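Local coordinates for B-cell lymphoma 3 protein (Homo sapiens, PDB 1K1A) that regulates transcription of NF-kappa-B target genes, holding the p50 subunit in the cytoplasm and acting in the nucleus as a coactivator on p50 or p52 homodimers, at residues S191-R200 against V222-L232. Residues are numbered along the deposited sequence; the frame is centred on the assembly and turned at random.
Sequences SGRGLLPLVR and VARSRRVIDIL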
ATOM      1  N   SER A 191      22.450   8.026  -5.643  1.00 19.34           N
ATOM      2  CA  SER A 191      23.818   8.458  -5.917  1.00 20.45           C
ATOM      3  C   SER A 191      24.830   7.336  -5.701  1.00 21.02           C
ATOM      4  O   SER A 191      25.719   7.125  -6.531  1.00 20.67           O
ATOM      5  CB  SER A 191      24.192   9.664  -5.049  1.00 20.22           C
ATOM      6  OG  SER A 191      25.565   9.990  -5.213  1.00 21.50           O
ATOM      7  N   GLY A 192      24.694   6.630  -4.580  1.00 21.55           N
ATOM      8  CA  GLY A 192      25.604   5.550  -4.236  1.00 22.96           C
ATOM      9  C   GLY A 192      25.532   4.359  -5.177  1.00 23.40           C
ATOM     10  O   GLY A 192      26.500   3.612  -5.323  1.00 23.69           O
ATOM     11  N   ARG A 193      24.389   4.189  -5.829  1.00 23.78           N
ATOM     12  CA  ARG A 193      24.191   3.059  -6.735  1.00 24.38           C
ATOM     13  C   ARG A 193      24.327   3.450  -8.197  1.00 24.08           C
ATOM     14  O   ARG A 193      24.215   2.604  -9.084  1.00 24.24           O
ATOM     15  CB  ARG A 193      22.825   2.423  -6.501  1.00 24.59           C
ATOM     16  CG  ARG A 193      22.685   1.739  -5.170  1.00 26.51           C
ATOM     17  CD  ARG A 193      21.254   1.322  -4.847  1.00 29.06           C
ATOM     18  NE  ARG A 193      20.639   0.571  -5.940  1.00 32.41           N
ATOM     19  CZ  ARG A 193      19.421   0.037  -5.881  1.00 34.16           C
ATOM     20  NH1 ARG A 193      18.693   0.170  -4.782  1.00 34.83           N
ATOM     21  NH2 ARG A 193      18.932  -0.633  -6.915  1.00 34.60           N
ATOM     22  N   GLY A 194      24.543   4.736  -8.447  1.00 23.87           N
ATOM     23  CA  GLY A 194      24.696   5.237  -9.800  1.00 23.65           C
ATOM     24  C   GLY A 194      23.461   5.080 -10.663  1.00 23.69           C
ATOM     25  O   GLY A 194      23.565   4.829 -11.866  1.00 23.74           O
ATOM     26  N   LEU A 195      22.287   5.206 -10.051  1.00 23.23           N
ATOM     27  CA  LEU A 195      21.031   5.148 -10.784  1.00 23.00           C
ATOM     28  C   LEU A 195      20.788   6.513 -11.432  1.00 22.65           C
ATOM     29  O   LEU A 195      20.009   7.318 -10.923  1.00 22.44           O
ATOM     30  CB  LEU A 195      19.879   4.796  -9.834  1.00 23.00           C
ATOM     31  CG  LEU A 195      19.643   3.321  -9.488  1.00 23.96           C
ATOM     32  CD1 LEU A 195      20.921   2.511  -9.553  1.00 24.77           C
ATOM     33  CD2 LEU A 195      18.972   3.181  -8.123  1.00 24.14           C
ATOM     34  N   LEU A 196      21.459   6.755 -12.560  1.00 22.08           N
ATOM     35  CA  LEU A 196      21.428   8.054 -13.239  1.00 21.76           C
ATOM     36  C   LEU A 196      20.050   8.711 -13.453  1.00 21.08           C
ATOM     37  O   LEU A 196      19.876   9.863 -13.101  1.00 20.81           O
ATOM     38  CB  LEU A 196      22.217   8.012 -14.555  1.00 21.80           C
ATOM     39  CG  LEU A 196      23.676   7.534 -14.461  1.00 23.13           C
ATOM     40  CD1 LEU A 196      24.394   7.789 -15.765  1.00 23.03           C
ATOM     41  CD2 LEU A 196      24.421   8.195 -13.297  1.00 23.50           C
ATOM     42  N   PRO A 197      19.094   8.010 -14.063  1.00 20.60           N
ATOM     43  CA  PRO A 197      17.767   8.597 -14.300  1.00 20.22           C
ATOM     44  C   PRO A 197      17.118   9.068 -13.000  1.00 19.67           C
ATOM     45  O   PRO A 197      16.459  10.113 -12.982  1.00 19.53           O
ATOM     46  CB  PRO A 197      16.973   7.438 -14.909  1.00 20.43           C
ATOM     47  CG  PRO A 197      18.017   6.546 -15.507  1.00 20.78           C
ATOM     48  CD  PRO A 197      19.189   6.635 -14.584  1.00 20.94           C
ATOM     49  N   LEU A 198      17.321   8.312 -11.923  1.00 18.92           N
ATOM     50  CA  LEU A 198      16.765   8.677 -10.626  1.00 18.49           C
ATOM     51  C   LEU A 198      17.491   9.873 -10.019  1.00 17.60           C
ATOM     52  O   LEU A 198      16.868  10.738  -9.414  1.00 17.22           O
ATOM     53  CB  LEU A 198      16.787   7.487  -9.660  1.00 18.40           C
ATOM     54  CG  LEU A 198      15.550   6.573  -9.719  1.00 19.75           C
ATOM     55  CD1 LEU A 198      15.404   5.940 -11.089  1.00 21.54           C
ATOM     56  CD2 LEU A 198      15.579   5.509  -8.626  1.00 19.33           C
ATOM     57  N   VAL A 199      18.811   9.911 -10.163  1.00 16.93           N
ATOM     58  CA  VAL A 199      19.574  11.034  -9.648  1.00 16.11           C
ATOM     59  C   VAL A 199      19.084  12.311 -10.324  1.00 15.85           C
ATOM     60  O   VAL A 199      18.824  13.318  -9.661  1.00 15.90           O
ATOM     61  CB  VAL A 199      21.100  10.854  -9.865  1.00 16.18           C
ATOM     62  CG1 VAL A 199      21.858  12.063  -9.331  1.00 16.32           C
ATOM     63  CG2 VAL A 199      21.590   9.583  -9.178  1.00 15.73           C
ATOM     64  N   ARG A 200      18.924  12.257 -11.644  1.00 15.27           N
ATOM     65  CA  ARG A 200      18.465  13.420 -12.399  1.00 15.33           C
ATOM     66  C   ARG A 200      17.096  13.888 -11.922  1.00 14.99           C
ATOM     67  O   ARG A 200      16.879  15.088 -11.729  1.00 15.03           O
ATOM     68  CB  ARG A 200      18.396  13.116 -13.898  1.00 15.81           C
ATOM     69  CG  ARG A 200      19.754  13.085 -14.608  1.00 17.81           C
ATOM     70  CD  ARG A 200      19.680  12.665 -16.076  1.00 21.17           C
ATOM     71  NE  ARG A 200      21.005  12.415 -16.638  1.00 22.96           N
ATOM     72  CZ  ARG A 200      21.417  11.243 -17.097  1.00 23.93           C
ATOM     73  NH1 ARG A 200      20.603  10.187 -17.083  1.00 25.14           N
ATOM     74  NH2 ARG A 200      22.649  11.121 -17.571  1.00 24.19           N
ATOM     75  N   VAL A 222      29.153   9.991  -1.644  1.00 25.10           N
ATOM     76  CA  VAL A 222      28.964   8.584  -1.983  1.00 25.70           C
ATOM     77  C   VAL A 222      28.755   8.375  -3.484  1.00 25.98           C
ATOM     78  O   VAL A 222      28.500   7.264  -3.921  1.00 26.14           O
ATOM     79  CB  VAL A 222      27.789   7.943  -1.208  1.00 25.60           C
ATOM     80  CG1 VAL A 222      27.988   8.087   0.296  1.00 25.69           C
ATOM     81  CG2 VAL A 222      26.450   8.543  -1.652  1.00 26.16           C
ATOM     82  N   ALA A 223      28.873   9.445  -4.261  1.00 26.61           N
ATOM     83  CA  ALA A 223      28.667   9.366  -5.703  1.00 27.38           C
ATOM     84  C   ALA A 223      29.460   8.208  -6.283  1.00 28.33           C
ATOM     85  O   ALA A 223      30.667   8.095  -6.061  1.00 28.36           O
ATOM     86  CB  ALA A 223      29.058  10.663  -6.363  1.00 27.32           C
ATOM     87  N   ARG A 224      28.786   7.347  -7.033  1.00 28.98           N
ATOM     88  CA  ARG A 224      29.438   6.161  -7.568  1.00 29.92           C
ATOM     89  C   ARG A 224      30.420   6.443  -8.708  1.00 29.81           C
ATOM     90  O   ARG A 224      31.369   5.688  -8.914  1.00 30.28           O
ATOM     91  CB  ARG A 224      28.402   5.133  -8.008  1.00 30.25           C
ATOM     92  CG  ARG A 224      28.951   3.731  -8.085  1.00 32.21           C
ATOM     93  CD  ARG A 224      27.893   2.656  -8.147  1.00 35.87           C
ATOM     94  NE  ARG A 224      28.456   1.329  -7.923  1.00 38.20           N
ATOM     95  CZ  ARG A 224      27.937   0.216  -8.415  1.00 39.58           C
ATOM     96  NH1 ARG A 224      26.842   0.270  -9.160  1.00 40.57           N
ATOM     97  NH2 ARG A 224      28.512  -0.955  -8.165  1.00 40.40           N
ATOM     98  N   SER A 225      30.191   7.525  -9.445  1.00 29.65           N
ATOM     99  CA  SER A 225      31.031   7.855 -10.596  1.00 29.20           C
ATOM    100  C   SER A 225      31.038   9.346 -10.891  1.00 28.57           C
ATOM    101  O   SER A 225      30.283  10.112 -10.301  1.00 28.37           O
ATOM    102  CB  SER A 225      30.539   7.109 -11.834  1.00 29.58           C
ATOM    103  OG  SER A 225      29.274   7.608 -12.237  1.00 30.17           O
ATOM    104  N   ARG A 226      31.879   9.749 -11.834  1.00 23.95           N
ATOM    105  CA  ARG A 226      31.989  11.150 -12.213  1.00 20.35           C
ATOM    106  C   ARG A 226      30.712  11.680 -12.886  1.00 18.61           C
ATOM    107  O   ARG A 226      30.419  12.871 -12.824  1.00 17.67           O
ATOM    108  CB  ARG A 226      33.165  11.341 -13.189  1.00 19.95           C
ATOM    109  CG  ARG A 226      34.528  11.324 -12.498  1.00 20.39           C
ATOM    110  CD  ARG A 226      34.751  10.072 -11.651  1.00 20.95           C
ATOM    111  NE  ARG A 226      35.538  10.335 -10.436  1.00 22.31           N
ATOM    112  CZ  ARG A 226      35.123  10.036  -9.198  1.00 21.58           C
ATOM    113  NH1 ARG A 226      34.030   9.292  -8.997  1.00 22.21           N
ATOM    114  NH2 ARG A 226      35.748  10.442  -8.084  1.00 21.90           N
ATOM    115  N   ARG A 227      29.962  10.789 -13.529  1.00 19.29           N
ATOM    116  CA  ARG A 227      28.705  11.175 -14.171  1.00 20.49           C
ATOM    117  C   ARG A 227      27.685  11.609 -13.121  1.00 18.94           C
ATOM    118  O   ARG A 227      26.914  12.535 -13.341  1.00 20.31           O
ATOM    119  CB  ARG A 227      28.132   9.992 -14.959  1.00 19.70           C
ATOM    120  CG  ARG A 227      26.996  10.392 -15.899  1.00 20.91           C
ATOM    121  CD  ARG A 227      27.490  10.918 -17.245  1.00 21.51           C
ATOM    122  NE  ARG A 227      26.795  10.310 -18.390  1.00 23.35           N
ATOM    123  CZ  ARG A 227      26.331  11.004 -19.437  1.00 20.91           C
ATOM    124  NH1 ARG A 227      27.008  12.050 -19.924  1.00 23.33           N
ATOM    125  NH2 ARG A 227      25.185  10.722 -20.073  1.00 23.15           N
ATOM    126  N   VAL A 228      27.685  10.930 -11.981  1.00 24.57           N
ATOM    127  CA  VAL A 228      26.786  11.281 -10.883  1.00 24.17           C
ATOM    128  C   VAL A 228      27.165  12.634 -10.303  1.00 24.21           C
ATOM    129  O   VAL A 228      26.309  13.497 -10.092  1.00 23.46           O
ATOM    130  CB  VAL A 228      26.805  10.218  -9.771  1.00 24.24           C
ATOM    131  CG1 VAL A 228      26.060  10.720  -8.529  1.00 24.34           C
ATOM    132  CG2 VAL A 228      26.196   8.929 -10.267  1.00 23.95           C
ATOM    133  N   ILE A 229      28.458  12.826 -10.057  1.00 24.42           N
ATOM    134  CA  ILE A 229      28.942  14.089  -9.517  1.00 25.26           C
ATOM    135  C   ILE A 229      28.501  15.238 -10.414  1.00 25.17           C
ATOM    136  O   ILE A 229      28.038  16.279  -9.940  1.00 24.70           O
ATOM    137  CB  ILE A 229      30.472  14.074  -9.421  1.00 25.48           C
ATOM    138  CG1 ILE A 229      30.965  12.736  -8.862  1.00 26.70           C
ATOM    139  CG2 ILE A 229      30.966  15.263  -8.603  1.00 26.42           C
ATOM    140  CD1 ILE A 229      31.457  12.803  -7.445  1.00 29.22           C
ATOM    141  N   ASP A 230      28.640  15.029 -11.720  1.00 22.35           N
ATOM    142  CA  ASP A 230      28.277  16.035 -12.714  1.00 20.67           C
ATOM    143  C   ASP A 230      26.821  16.452 -12.579  1.00 21.12           C
ATOM    144  O   ASP A 230      26.493  17.632 -12.676  1.00 20.80           O
ATOM    145  CB  ASP A 230      28.505  15.476 -14.129  1.00 19.06           C
ATOM    146  CG  ASP A 230      29.947  15.632 -14.614  1.00 20.96           C
ATOM    147  OD1 ASP A 230      30.802  16.266 -13.893  1.00 23.83           O
ATOM    148  OD2 ASP A 230      30.302  15.133 -15.745  1.00 25.00           O
ATOM    149  N   ILE A 231      25.950  15.472 -12.370  1.00 26.57           N
ATOM    150  CA  ILE A 231      24.525  15.738 -12.205  1.00 27.23           C
ATOM    151  C   ILE A 231      24.257  16.491 -10.897  1.00 27.94           C
ATOM    152  O   ILE A 231      23.535  17.488 -10.884  1.00 28.13           O
ATOM    153  CB  ILE A 231      23.722  14.420 -12.268  1.00 27.08           C
ATOM    154  CG1 ILE A 231      23.838  13.812 -13.668  1.00 26.88           C
ATOM    155  CG2 ILE A 231      22.265  14.664 -11.908  1.00 26.58           C
ATOM    156  CD1 ILE A 231      23.616  12.311 -13.724  1.00 28.39           C
ATOM    157  N   LEU A 232      24.868  16.027  -9.808  1.00 28.91           N
ATOM    158  CA  LEU A 232      24.686  16.651  -8.492  1.00 30.06           C
ATOM    159  C   LEU A 232      25.103  18.114  -8.458  1.00 31.07           C
ATOM    160  O   LEU A 232      24.476  18.931  -7.781  1.00 31.22           O
ATOM    161  CB  LEU A 232      25.456  15.880  -7.421  1.00 29.49           C
ATOM    162  CG  LEU A 232      24.907  14.496  -7.086  1.00 29.62           C
ATOM    163  CD1 LEU A 232      25.764  13.824  -6.021  1.00 28.99           C
ATOM    164  CD2 LEU A 232      23.462  14.607  -6.627  1.00 29.30           C
TER
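Val228 and Ile231 of helix 226-232 face Leu196 and Val199 of helix 196-204, and so join the sixth and seventh ankyrin repeats of the Bcl-3 ankyrin domain. The pairing is a worked example of how ankyrin repeats stack: equivalent helices lie side by side, the axes of 196-200 and 226-232 approaching to 10.0 Å with their directions 14° apart, and branched aliphatic side chains fill the seam. Val228 splits its two methyls between neighbours. CG2 meets Leu196 CD2 at 3.6 Å, while CG1, anti to the backbone N (chi1 170°), is carried to Ser191 OG. One turn later, Ile231 CG2 rests on Val199 CG1 at 3.7 Å, and Leu232 CD2 approaches that same methyl, its side chain running nearly perpendicular to the valine. Leu196 ends in a fork, CD2 going to Val228 and CD1 lying against Arg227 CG.

On the exposed side, by Arg227, the extended Arg200 crosses Ile231 at about a right angle, placing the isoleucine CD1 over one face of its guanidinium. Arg227 NH2 comes to the edge of this group, 3.6 Å from Arg200 NH2, a proximity of like charges that probably costs some energy. The two guanidinium planes are turned 75° apart. With alanine in place of Arg200, the guanidinium face and CG methylene beside Ile231 CD1 are gone, and that methyl is likely to be left less covered and its packing less defined.

At the other end, the loop before helix 226-232 is tied to the Schellman motif closing helix 186-193. Ser191 OG is hydrogen-bonded to Pro219 O, and Arg224 CD packs on Gly192 O at 3.3 Å. Ser191 O accepts two N-H groups from opposite faces of its carbonyl plane, Gly194 N at 3.3 Å and Arg224 N at 3.1 Å.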